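PDB 3T6C: D-galactonate dehydratase family member RspA, which catalyses, with magnesium and only at a low level in vitro, the dehydration of D-gluconate to 2-dehydro-3-deoxy-D-gluconate. Local coordinates for residues Gln267-Glu272 with Phe371-Tyr376; Asp316-His321 with Lys332-Tyr337; Thr345-Pro350 with His363-Ser368. All blocks are in the same frame, centred on the assembly; numbering follows the deposited sequence.

Interaction 1: residues Gln267-Glu272 with Phe371-Tyr376; sequences QLFFLE and FGIQEY. With MG (magnesium ion), chain C; GCO (D-gluconic acid), chain D.
Ile373 puts its CG2 methyl against two consecutive phenylalanine rings. CG2 lies 3.9 Å from Phe269 CE2, and Phe270 CE2 is equally close to it at 3.9 Å. With CG1 of Ile373 swung anti to the backbone N (chi1 -166°), the other branch and CB are left to meet the rings, both at a slant. The rim of Phe269 also approaches the backbone, where CZ lies 4.1 Å from Gly372 O, near the ring plane. Tyr317 packs on both phenylalanines, and Ala146 and Tyr148 back Ile373.

Farther along both segments the contact turns polar. Glu272, its chain extended, binds magnesium through OE2 at 2.0 Å; Asp246, Glu298, a water and O1B and O2 of D-gluconic acid join it. Glu375 brings OE2 to 2.5 Å from O1A of D-gluconic acid. NH2 of Arg319 bonds to both glutamates, a bridge consistent with holding the two carboxylates near each other.

Strands 270-272 and 374-375 are not neighbours in the enolase-type barrel: the first pairs with 242-246 and 294-296, the second with 145-151. Side chains at or just before their N-terminal ends meet in the barrel interior, while the glutamates at their C-terminal ends face the ligand.

Interaction 2: residues Asp316-His321 with Lys332-Tyr337; sequences DYIRCH and KKIAIY
Ile334, on helix 328-340, loses more surface here than any other residue of the two segments, and it does so by spreading its two branches over Ile318 and Cys320. A chi1 of -72° sets CG1 beside the backbone N and turns CG2 anti to it, where the methyl meets Ile318 CG1 at 3.9 Å. The other branch runs out extended through CG1, and its terminal CD1 ends 4.2 Å from Cys320 SG. One side chain of the helix therefore bridges a strand residue and a residue of the loop just after it.

Ile318 answers from strand 317-318. Its CB points toward the helix, and CG1, anti to the backbone N (chi1 -177°), is the branch that touches Ile334; the two isoleucines meet at about a right angle. Cys320, two residues on, faces the same way. Its sulfur also lies 3.9 Å from Ile318 CD1, so the two partners of Ile334 touch each other as well and make one continuous surface. Between them Arg319 turns to the opposite side, into the barrel, where its NH1 bonds to Ala346 O.

Trp306 packs on both isoleucines, while Ile325 covers Cys320 and Ile334. On another flank of the helix, Tyr337 stacks on Tyr337 of a neighbouring subunit, and Lys333 makes a salt bridge to Glu339 of that same subunit.

The layout is that of a beta-alpha-beta unit, strand 317-318, helix 328-340 and strand 344-345, with the helix laid on the outside of the barrel wall. The fit depends on shape and on buried carbon and sulfur: between these two segments the attachment is van der Waals contact, without a polar bond, while Arg319, between the two apolar residues, carries its charge to the inside.

Interaction 3: residues Thr345-Pro350 with His363-Ser368; sequences TAWHSP and HLDLSS. With GCO (D-gluconic acid), chain D.
Thr345 OG1 links to Asp365 through a water that three groups hold. The water accepts from Thr345 OG1 at 2.9 Å and from the backbone N of Trp347 at 3.1 Å, then donates to Asp365 OD1 at 2.8 Å. Thr345 OG1 sits between its backbone N and carbonyl carbon (chi1 72°), where it can also serve a second water. That water donates to Thr345 OG1 and to Ser368 OG, and it accepts from Trp347 NE1 at 3.0 Å. The hydroxyl thus gives a proton to one water and receives one from the other.

Asp365 OD1 comes close to the indole as well, 3.1 Å from Trp347 CD1. Indole and carboxylate run alongside one another, pointing opposite ways, with their planes 12° apart, and NE1 spends its proton on the water instead. Leu364 crosses the indole at about a right angle and brings CB to 3.7 Å from Trp347 NE1. The other oxygen of Asp365, OD2, is taken by Gln374, and Ala335 of helix 328-340 packs against Trp347.

One residue beyond the tryptophan the chain enters the pocket: His348 donates from NE2 to O5 of D-gluconic acid at 2.8 Å, its ND1 being bonded to His321. Pro350 touches the same ligand oxygen and probably matters for activity and substrate specificity, as in relatives. Strand end and helix end are therefore joined by an ordered chain of donors that runs from the indole through both waters and Thr345 to the carboxylate. The network is consistent with holding the indole N-H and the backbone of Trp347, next to His348, in place.

Following the chain, residues 267-272 open interaction 1, which closes only at 371-376, some hundred residues later. Interaction 2 and then interaction 3 open and close within that span, one after the other, and none cross. Interaction 2 is a short closure of strand 317-318 onto helix 328-340; interaction 3 ties the loop after strand 344-345 back to the end of helix 355-367. Residues of interaction 2 meet both other contacts, and the backbones join too: Ile318 O probably accepts a hydrogen bond from Ala346 N, and Thr345 O one from Gly372 N. Interactions 1 and 3 share D-gluconic acid.

Interaction 1: residues Gln267-Glu272 with Phe371-Tyr376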
loop_
_atom_site.group_PDB
_atom_site.type_symbol
_atom_site.label_atom_id
_atom_site.label_comp_id
_atom_site.label_asym_id
_atom_site.label_seq_id
_atom_site.Cartn_x
_atom_site.Cartn_y
_atom_site.Cartn_z
ATOM N N GLN A 267 20.642 -14.963 19.584
ATOM C CA GLN A 267 20.045 -15.940 18.655
ATOM C C GLN A 267 19.054 -16.868 19.363
ATOM O O GLN A 267 19.200 -18.095 19.402
ATOM C CB GLN A 267 21.118 -16.715 17.895
ATOM C CG GLN A 267 21.855 -15.807 16.910
ATOM C CD GLN A 267 23.026 -16.521 16.304
ATOM O OE1 GLN A 267 22.878 -17.226 15.304
ATOM N NE2 GLN A 267 24.185 -16.395 16.934
ATOM N N LEU A 268 17.982 -16.270 19.879
ATOM C CA LEU A 268 16.950 -17.065 20.523
ATOM C C LEU A 268 16.187 -17.876 19.486
ATOM O O LEU A 268 15.978 -17.424 18.341
ATOM C CB LEU A 268 15.952 -16.164 21.267
ATOM C CG LEU A 268 16.401 -15.849 22.715
ATOM C CD1 LEU A 268 17.725 -15.101 22.784
ATOM C CD2 LEU A 268 15.317 -15.034 23.366
ATOM N N PHE A 269 15.716 -19.054 19.902
ATOM C CA PHE A 269 14.878 -19.864 19.037
ATOM C C PHE A 269 13.566 -19.104 18.776
ATOM O O PHE A 269 13.082 -19.059 17.628
ATOM C CB PHE A 269 14.639 -21.253 19.682
ATOM C CG PHE A 269 13.808 -22.167 18.845
ATOM C CD1 PHE A 269 14.398 -22.912 17.843
ATOM C CD2 PHE A 269 12.454 -22.356 19.131
ATOM C CE1 PHE A 269 13.651 -23.798 17.050
ATOM C CE2 PHE A 269 11.693 -23.242 18.311
ATOM C CZ PHE A 269 12.305 -23.938 17.285
ATOM N N PHE A 270 12.980 -18.547 19.829
ATOM C CA PHE A 270 11.957 -17.524 19.633
ATOM C C PHE A 270 11.792 -16.647 20.858
ATOM O O PHE A 270 12.153 -17.066 21.954
ATOM C CB PHE A 270 10.621 -18.080 19.083
ATOM C CG PHE A 270 9.811 -19.037 19.997
ATOM C CD1 PHE A 270 9.372 -18.708 21.273
ATOM C CD2 PHE A 270 9.395 -20.276 19.480
ATOM C CE1 PHE A 270 8.533 -19.568 22.047
ATOM C CE2 PHE A 270 8.574 -21.146 20.246
ATOM C CZ PHE A 270 8.146 -20.802 21.523
ATOM N N LEU A 271 11.271 -15.445 20.637
ATOM C CA LEU A 271 10.745 -14.531 21.684
ATOM C C LEU A 271 9.229 -14.606 21.576
ATOM O O LEU A 271 8.664 -14.337 20.478
ATOM C CB LEU A 271 11.232 -13.105 21.430
ATOM C CG LEU A 271 10.637 -12.047 22.356
ATOM C CD1 LEU A 271 11.070 -12.340 23.838
ATOM C CD2 LEU A 271 11.096 -10.672 21.886
ATOM N N GLU A 272 8.586 -14.967 22.681
ATOM C CA GLU A 272 7.150 -15.279 22.645
ATOM C C GLU A 272 6.312 -14.114 23.227
ATOM O O GLU A 272 6.712 -13.420 24.203
ATOM C CB GLU A 272 6.903 -16.568 23.435
ATOM C CG GLU A 272 5.451 -17.004 23.611
ATOM C CD GLU A 272 5.380 -18.143 24.594
ATOM O OE1 GLU A 272 6.442 -18.798 24.838
ATOM O OE2 GLU A 272 4.250 -18.442 25.057
ATOM N N PHE A 371 5.869 -28.624 11.655
ATOM C CA PHE A 371 6.083 -28.650 13.112
ATOM C C PHE A 371 7.296 -27.833 13.531
ATOM O O PHE A 371 8.371 -27.946 12.903
ATOM C CB PHE A 371 6.339 -30.104 13.540
ATOM C CG PHE A 371 6.771 -30.237 14.982
ATOM C CD1 PHE A 371 5.922 -29.902 16.035
ATOM C CD2 PHE A 371 8.068 -30.668 15.256
ATOM C CE1 PHE A 371 6.399 -30.047 17.395
ATOM C CE2 PHE A 371 8.536 -30.796 16.569
ATOM C CZ PHE A 371 7.654 -30.483 17.625
ATOM N N GLY A 372 7.095 -26.881 14.469
ATOM C CA GLY A 372 8.225 -26.187 15.094
ATOM C C GLY A 372 8.856 -26.717 16.376
ATOM O O GLY A 372 9.975 -27.200 16.393
ATOM N N ILE A 373 8.048 -26.753 17.432
ATOM C CA ILE A 373 8.545 -27.258 18.710
ATOM C C ILE A 373 7.321 -27.612 19.552
ATOM O O ILE A 373 6.234 -27.067 19.296
ATOM C CB ILE A 373 9.493 -26.218 19.399
ATOM C CG1 ILE A 373 10.270 -26.879 20.538
ATOM C CG2 ILE A 373 8.683 -25.037 19.959
ATOM C CD1 ILE A 373 11.263 -27.975 20.017
ATOM N N GLN A 374 7.502 -28.495 20.551
ATOM C CA GLN A 374 6.382 -28.751 21.487
ATOM C C GLN A 374 6.762 -28.433 22.931
ATOM O O GLN A 374 7.573 -29.123 23.535
ATOM C CB GLN A 374 5.958 -30.220 21.393
ATOM C CG GLN A 374 4.653 -30.543 22.191
ATOM C CD GLN A 374 3.550 -29.519 21.903
ATOM O OE1 GLN A 374 3.280 -28.639 22.753
ATOM N NE2 GLN A 374 2.962 -29.571 20.709
ATOM N N GLU A 375 6.143 -27.392 23.482
ATOM C CA GLU A 375 6.232 -27.091 24.903
ATOM C C GLU A 375 5.839 -28.300 25.718
ATOM O O GLU A 375 4.874 -28.987 25.348
ATOM C CB GLU A 375 5.228 -25.986 25.194
ATOM C CG GLU A 375 5.364 -25.411 26.603
ATOM C CD GLU A 375 4.485 -24.202 26.810
ATOM O OE1 GLU A 375 3.544 -23.973 26.052
ATOM O OE2 GLU A 375 4.735 -23.440 27.773
ATOM N N TYR A 376 6.541 -28.535 26.830
ATOM C CA TYR A 376 6.199 -29.675 27.649
ATOM C C TYR A 376 6.401 -29.346 29.113
ATOM O O TYR A 376 7.434 -28.787 29.490
ATOM C CB TYR A 376 7.131 -30.810 27.264
ATOM C CG TYR A 376 6.919 -32.038 28.110
ATOM C CD1 TYR A 376 5.803 -32.810 27.919
ATOM C CD2 TYR A 376 7.853 -32.398 29.070
ATOM C CE1 TYR A 376 5.602 -33.931 28.675
ATOM C CE2 TYR A 376 7.657 -33.543 29.850
ATOM C CZ TYR A 376 6.534 -34.267 29.628
ATOM O OH TYR A 376 6.304 -35.400 30.376
HETATM MG MG MG C . 3.492 -18.114 26.934
HETATM C C1 GCO D . 3.104 -20.583 28.446
HETATM C C2 GCO D . 2.020 -19.705 28.948
HETATM C C3 GCO D . 1.419 -20.131 30.274
HETATM C C4 GCO D . 0.153 -19.351 30.564
HETATM C C5 GCO D . -0.851 -20.241 31.255
HETATM C C6 GCO D . -2.166 -19.546 31.563
HETATM O O1A GCO D . 3.193 -21.801 28.781
HETATM O O1B GCO D . 3.870 -20.124 27.537
HETATM O O2 GCO D . 2.412 -18.365 28.802
HETATM O O3 GCO D . 2.395 -19.918 31.225
HETATM O O4 GCO D . 0.499 -18.255 31.391
HETATM O O5 GCO D . -1.094 -21.332 30.447
HETATM O O6 GCO D . -3.135 -20.372 32.178
HETATM O O HOH W 1 2.969 -16.093 26.740
#

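Interaction 2: residues Asp316-His321 with Lys332-Tyr337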
loop_
_atom_site.group_PDB
_atom_site.type_symbol
_atom_site.label_atom_id
_atom_site.label_comp_id
_atom_site.label_asym_id
_atom_site.label_seq_id
_atom_site.Cartn_x
_atom_site.Cartn_y
_atom_site.Cartn_z
ATOM N N ASP A 316 6.889 -16.217 13.311
ATOM C CA ASP A 316 7.486 -17.464 12.843
ATOM C C ASP A 316 6.915 -18.730 13.427
ATOM O O ASP A 316 7.135 -19.815 12.884
ATOM C CB ASP A 316 8.977 -17.371 13.128
ATOM C CG ASP A 316 9.536 -16.073 12.602
ATOM O OD1 ASP A 316 9.886 -15.185 13.416
ATOM O OD2 ASP A 316 9.574 -15.952 11.327
ATOM N N TYR A 317 6.174 -18.578 14.540
ATOM C CA TYR A 317 5.567 -19.718 15.247
ATOM C C TYR A 317 4.215 -19.322 15.725
ATOM O O TYR A 317 4.057 -18.286 16.375
ATOM C CB TYR A 317 6.401 -20.124 16.504
ATOM C CG TYR A 317 7.794 -20.619 16.131
ATOM C CD1 TYR A 317 8.864 -19.724 16.061
ATOM C CD2 TYR A 317 8.025 -21.956 15.821
ATOM C CE1 TYR A 317 10.153 -20.163 15.671
ATOM C CE2 TYR A 317 9.318 -22.406 15.434
ATOM C CZ TYR A 317 10.344 -21.505 15.391
ATOM O OH TYR A 317 11.603 -21.914 15.013
ATOM N N ILE A 318 3.234 -20.168 15.444
ATOM C CA ILE A 318 1.856 -19.967 15.926
ATOM C C ILE A 318 1.692 -20.832 17.184
ATOM O O ILE A 318 2.047 -22.011 17.234
ATOM C CB ILE A 318 0.840 -20.281 14.786
ATOM C CG1 ILE A 318 -0.588 -19.997 15.271
ATOM C CG2 ILE A 318 0.867 -21.735 14.376
ATOM C CD1 ILE A 318 -0.832 -18.518 15.617
ATOM N N ARG A 319 1.245 -20.152 18.239
ATOM C CA ARG A 319 1.191 -20.661 19.621
ATOM C C ARG A 319 -0.147 -21.138 20.160
ATOM O O ARG A 319 -0.303 -21.271 21.389
ATOM C CB ARG A 319 1.825 -19.648 20.600
ATOM C CG ARG A 319 3.326 -19.423 20.360
ATOM C CD ARG A 319 4.140 -20.486 21.136
ATOM N NE ARG A 319 3.849 -20.413 22.580
ATOM C CZ ARG A 319 3.821 -21.472 23.411
ATOM N NH1 ARG A 319 3.948 -22.741 22.969
ATOM N NH2 ARG A 319 3.633 -21.280 24.725
ATOM N N CYS A 320 -1.139 -21.292 19.295
ATOM C CA CYS A 320 -2.492 -21.477 19.858
ATOM C C CYS A 320 -2.575 -22.567 20.902
ATOM O O CYS A 320 -1.925 -23.654 20.801
ATOM C CB CYS A 320 -3.459 -21.873 18.767
ATOM S SG CYS A 320 -3.599 -20.557 17.491
ATOM N N HIS A 321 -3.444 -22.292 21.891
ATOM C CA HIS A 321 -3.916 -23.331 22.819
ATOM C C HIS A 321 -5.049 -23.904 21.987
ATOM O O HIS A 321 -6.102 -23.227 21.757
ATOM C CB HIS A 321 -4.413 -22.599 24.078
ATOM C CG HIS A 321 -4.926 -23.490 25.180
ATOM N ND1 HIS A 321 -4.087 -24.219 25.997
ATOM C CD2 HIS A 321 -6.175 -23.680 25.654
ATOM C CE1 HIS A 321 -4.814 -24.878 26.887
ATOM N NE2 HIS A 321 -6.084 -24.545 26.714
ATOM N N LYS A 332 -5.851 -28.060 12.720
ATOM C CA LYS A 332 -5.250 -28.569 11.494
ATOM C C LYS A 332 -5.304 -27.511 10.417
ATOM O O LYS A 332 -4.332 -27.341 9.631
ATOM C CB LYS A 332 -5.972 -29.873 11.052
ATOM C CG LYS A 332 -5.429 -30.501 9.793
ATOM C CD LYS A 332 -4.004 -30.970 9.968
ATOM C CE LYS A 332 -3.601 -31.881 8.817
ATOM N NZ LYS A 332 -2.185 -32.260 8.883
ATOM N N LYS A 333 -6.405 -26.768 10.377
ATOM C CA LYS A 333 -6.530 -25.678 9.382
ATOM C C LYS A 333 -5.509 -24.563 9.637
ATOM O O LYS A 333 -4.905 -24.061 8.704
ATOM C CB LYS A 333 -7.942 -25.096 9.334
ATOM C CG LYS A 333 -8.951 -26.195 8.975
ATOM C CD LYS A 333 -10.324 -25.575 8.926
ATOM C CE LYS A 333 -11.334 -26.736 8.607
ATOM N NZ LYS A 333 -12.702 -26.247 8.926
ATOM N N ILE A 334 -5.303 -24.198 10.898
ATOM C CA ILE A 334 -4.319 -23.158 11.202
ATOM C C ILE A 334 -2.915 -23.677 10.906
ATOM O O ILE A 334 -2.043 -22.928 10.454
ATOM C CB ILE A 334 -4.423 -22.782 12.713
ATOM C CG1 ILE A 334 -5.731 -21.994 12.933
ATOM C CG2 ILE A 334 -3.197 -21.921 13.101
ATOM C CD1 ILE A 334 -6.160 -21.911 14.396
ATOM N N ALA A 335 -2.664 -24.974 11.175
ATOM C CA ALA A 335 -1.342 -25.517 10.891
ATOM C C ALA A 335 -1.058 -25.442 9.375
ATOM O O ALA A 335 0.043 -25.106 8.956
ATOM C CB ALA A 335 -1.270 -26.956 11.405
ATOM N N ILE A 336 -2.043 -25.801 8.567
ATOM C CA ILE A 336 -1.931 -25.733 7.087
ATOM C C ILE A 336 -1.803 -24.283 6.591
ATOM O O ILE A 336 -0.945 -23.974 5.734
ATOM C CB ILE A 336 -3.128 -26.434 6.447
ATOM C CG1 ILE A 336 -2.927 -27.950 6.598
ATOM C CG2 ILE A 336 -3.275 -25.984 4.950
ATOM C CD1 ILE A 336 -4.176 -28.768 6.258
ATOM N N TYR A 337 -2.605 -23.396 7.141
ATOM C CA TYR A 337 -2.495 -21.984 6.735
ATOM C C TYR A 337 -1.081 -21.449 7.051
ATOM O O TYR A 337 -0.486 -20.716 6.268
ATOM C CB TYR A 337 -3.568 -21.164 7.482
ATOM C CG TYR A 337 -3.908 -19.889 6.750
ATOM C CD1 TYR A 337 -4.888 -19.908 5.769
ATOM C CD2 TYR A 337 -3.257 -18.697 7.034
ATOM C CE1 TYR A 337 -5.197 -18.785 5.034
ATOM C CE2 TYR A 337 -3.553 -17.556 6.278
ATOM C CZ TYR A 337 -4.501 -17.619 5.283
ATOM O OH TYR A 337 -4.820 -16.474 4.574
#

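Interaction 3: residues Thr345-Pro350 with His363-Ser368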
loop_
_atom_site.group_PDB
_atom_site.type_symbol
_atom_site.label_atom_id
_atom_site.label_comp_id
_atom_site.label_asym_id
_atom_site.label_seq_id
_atom_site.Cartn_x
_atom_site.Cartn_y
_atom_site.Cartn_z
ATOM N N THR A 345 4.576 -24.529 13.727
ATOM C CA THR A 345 3.644 -24.679 14.879
ATOM C C THR A 345 4.399 -24.804 16.202
ATOM O O THR A 345 5.488 -25.426 16.265
ATOM C CB THR A 345 2.683 -25.895 14.703
ATOM O OG1 THR A 345 3.436 -27.113 14.869
ATOM C CG2 THR A 345 2.040 -25.882 13.324
ATOM N N ALA A 346 3.901 -24.108 17.237
ATOM C CA ALA A 346 4.357 -24.377 18.599
ATOM C C ALA A 346 3.094 -24.304 19.458
ATOM O O ALA A 346 2.939 -23.360 20.278
ATOM C CB ALA A 346 5.350 -23.205 18.948
ATOM N N TRP A 347 2.366 -25.407 19.556
ATOM C CA TRP A 347 1.102 -25.346 20.318
ATOM C C TRP A 347 1.388 -25.128 21.792
ATOM O O TRP A 347 2.315 -25.705 22.355
ATOM C CB TRP A 347 0.298 -26.655 20.137
ATOM C CG TRP A 347 0.081 -27.059 18.682
ATOM C CD1 TRP A 347 0.490 -28.224 18.095
ATOM C CD2 TRP A 347 -0.581 -26.315 17.670
ATOM N NE1 TRP A 347 0.109 -28.262 16.778
ATOM C CE2 TRP A 347 -0.534 -27.102 16.477
ATOM C CE3 TRP A 347 -1.221 -25.060 17.636
ATOM C CZ2 TRP A 347 -1.153 -26.715 15.299
ATOM C CZ3 TRP A 347 -1.796 -24.649 16.415
ATOM C CH2 TRP A 347 -1.756 -25.483 15.278
ATOM N N HIS A 348 0.512 -24.329 22.421
ATOM C CA HIS A 348 0.606 -24.074 23.892
ATOM C C HIS A 348 0.310 -25.347 24.682
ATOM O O HIS A 348 -0.677 -26.067 24.395
ATOM C CB HIS A 348 -0.385 -22.955 24.186
ATOM C CG HIS A 348 -0.564 -22.625 25.651
ATOM N ND1 HIS A 348 -1.627 -23.123 26.379
ATOM C CD2 HIS A 348 0.129 -21.820 26.497
ATOM C CE1 HIS A 348 -1.569 -22.654 27.622
ATOM N NE2 HIS A 348 -0.538 -21.835 27.710
ATOM N N SER A 349 1.249 -25.711 25.565
ATOM C CA SER A 349 1.071 -26.934 26.358
ATOM C C SER A 349 1.810 -26.936 27.705
ATOM O O SER A 349 2.785 -27.675 27.843
ATOM C CB SER A 349 1.550 -28.096 25.493
ATOM O OG SER A 349 0.982 -29.303 25.988
ATOM N N PRO A 350 1.401 -26.120 28.647
ATOM C CA PRO A 350 1.852 -25.950 30.024
ATOM C C PRO A 350 1.022 -26.916 30.905
ATOM O O PRO A 350 0.756 -28.053 30.531
ATOM C CB PRO A 350 1.618 -24.469 30.283
ATOM C CG PRO A 350 0.384 -24.229 29.639
ATOM C CD PRO A 350 0.303 -25.179 28.402
ATOM N N HIS A 363 -0.381 -35.406 18.125
ATOM C CA HIS A 363 -0.847 -36.023 16.887
ATOM C C HIS A 363 -0.785 -35.033 15.726
ATOM O O HIS A 363 -0.381 -35.409 14.625
ATOM C CB HIS A 363 -2.235 -36.601 17.060
ATOM C CG HIS A 363 -2.240 -37.917 17.777
ATOM N ND1 HIS A 363 -2.910 -39.029 17.297
ATOM C CD2 HIS A 363 -1.660 -38.301 18.940
ATOM C CE1 HIS A 363 -2.753 -40.038 18.141
ATOM N NE2 HIS A 363 -2.010 -39.622 19.157
ATOM N N LEU A 364 -1.157 -33.784 15.977
ATOM C CA LEU A 364 -0.910 -32.708 14.996
ATOM C C LEU A 364 0.578 -32.564 14.734
ATOM O O LEU A 364 0.998 -32.498 13.565
ATOM C CB LEU A 364 -1.481 -31.378 15.491
ATOM C CG LEU A 364 -3.022 -31.290 15.392
ATOM C CD1 LEU A 364 -3.518 -30.344 16.503
ATOM C CD2 LEU A 364 -3.413 -30.779 14.017
ATOM N N ASP A 365 1.381 -32.491 15.790
ATOM C CA ASP A 365 2.819 -32.353 15.613
ATOM C C ASP A 365 3.419 -33.437 14.741
ATOM O O ASP A 365 4.256 -33.137 13.886
ATOM C CB ASP A 365 3.539 -32.446 16.963
ATOM C CG ASP A 365 3.271 -31.274 17.890
ATOM O OD1 ASP A 365 2.882 -30.166 17.461
ATOM O OD2 ASP A 365 3.515 -31.490 19.120
ATOM N N LEU A 366 3.028 -34.704 14.958
ATOM C CA LEU A 366 3.563 -35.789 14.131
ATOM C C LEU A 366 3.207 -35.668 12.651
ATOM O O LEU A 366 4.031 -36.100 11.800
ATOM C CB LEU A 366 3.092 -37.141 14.664
ATOM C CG LEU A 366 3.777 -37.552 15.949
ATOM C CD1 LEU A 366 3.071 -38.801 16.479
ATOM C CD2 LEU A 366 5.244 -37.917 15.650
ATOM N N SER A 367 2.010 -35.133 12.354
ATOM C CA SER A 367 1.494 -35.137 10.986
ATOM C C SER A 367 1.721 -33.834 10.226
ATOM O O SER A 367 1.347 -33.725 9.040
ATOM C CB SER A 367 0.009 -35.546 10.982
ATOM O OG SER A 367 -0.733 -34.657 11.807
ATOM N N SER A 368 2.315 -32.826 10.891
ATOM C CA SER A 368 2.528 -31.523 10.232
ATOM C C SER A 368 3.922 -31.356 9.658
ATOM O O SER A 368 4.901 -31.418 10.386
ATOM C CB SER A 368 2.355 -30.394 11.286
ATOM O OG SER A 368 1.011 -30.255 11.653
HETATM C C1 GCO D . 3.104 -20.583 28.446
HETATM C C2 GCO D . 2.020 -19.705 28.948
HETATM C C3 GCO D . 1.419 -20.131 30.274
HETATM C C4 GCO D . 0.153 -19.351 30.564
HETATM C C5 GCO D . -0.851 -20.241 31.255
HETATM C C6 GCO D . -2.166 -19.546 31.563
HETATM O O1A GCO D . 3.193 -21.801 28.781
HETATM O O1B GCO D . 3.870 -20.124 27.537
HETATM O O2 GCO D . 2.412 -18.365 28.802
HETATM O O3 GCO D . 2.395 -19.918 31.225
HETATM O O4 GCO D . 0.499 -18.255 31.391
HETATM O O5 GCO D . -1.094 -21.332 30.447
HETATM O O6 GCO D . -3.135 -20.372 32.178
HETATM O O HOH W 2 3.664 -27.477 17.700
HETATM O O HOH W 3 1.430 -29.297 14.351
#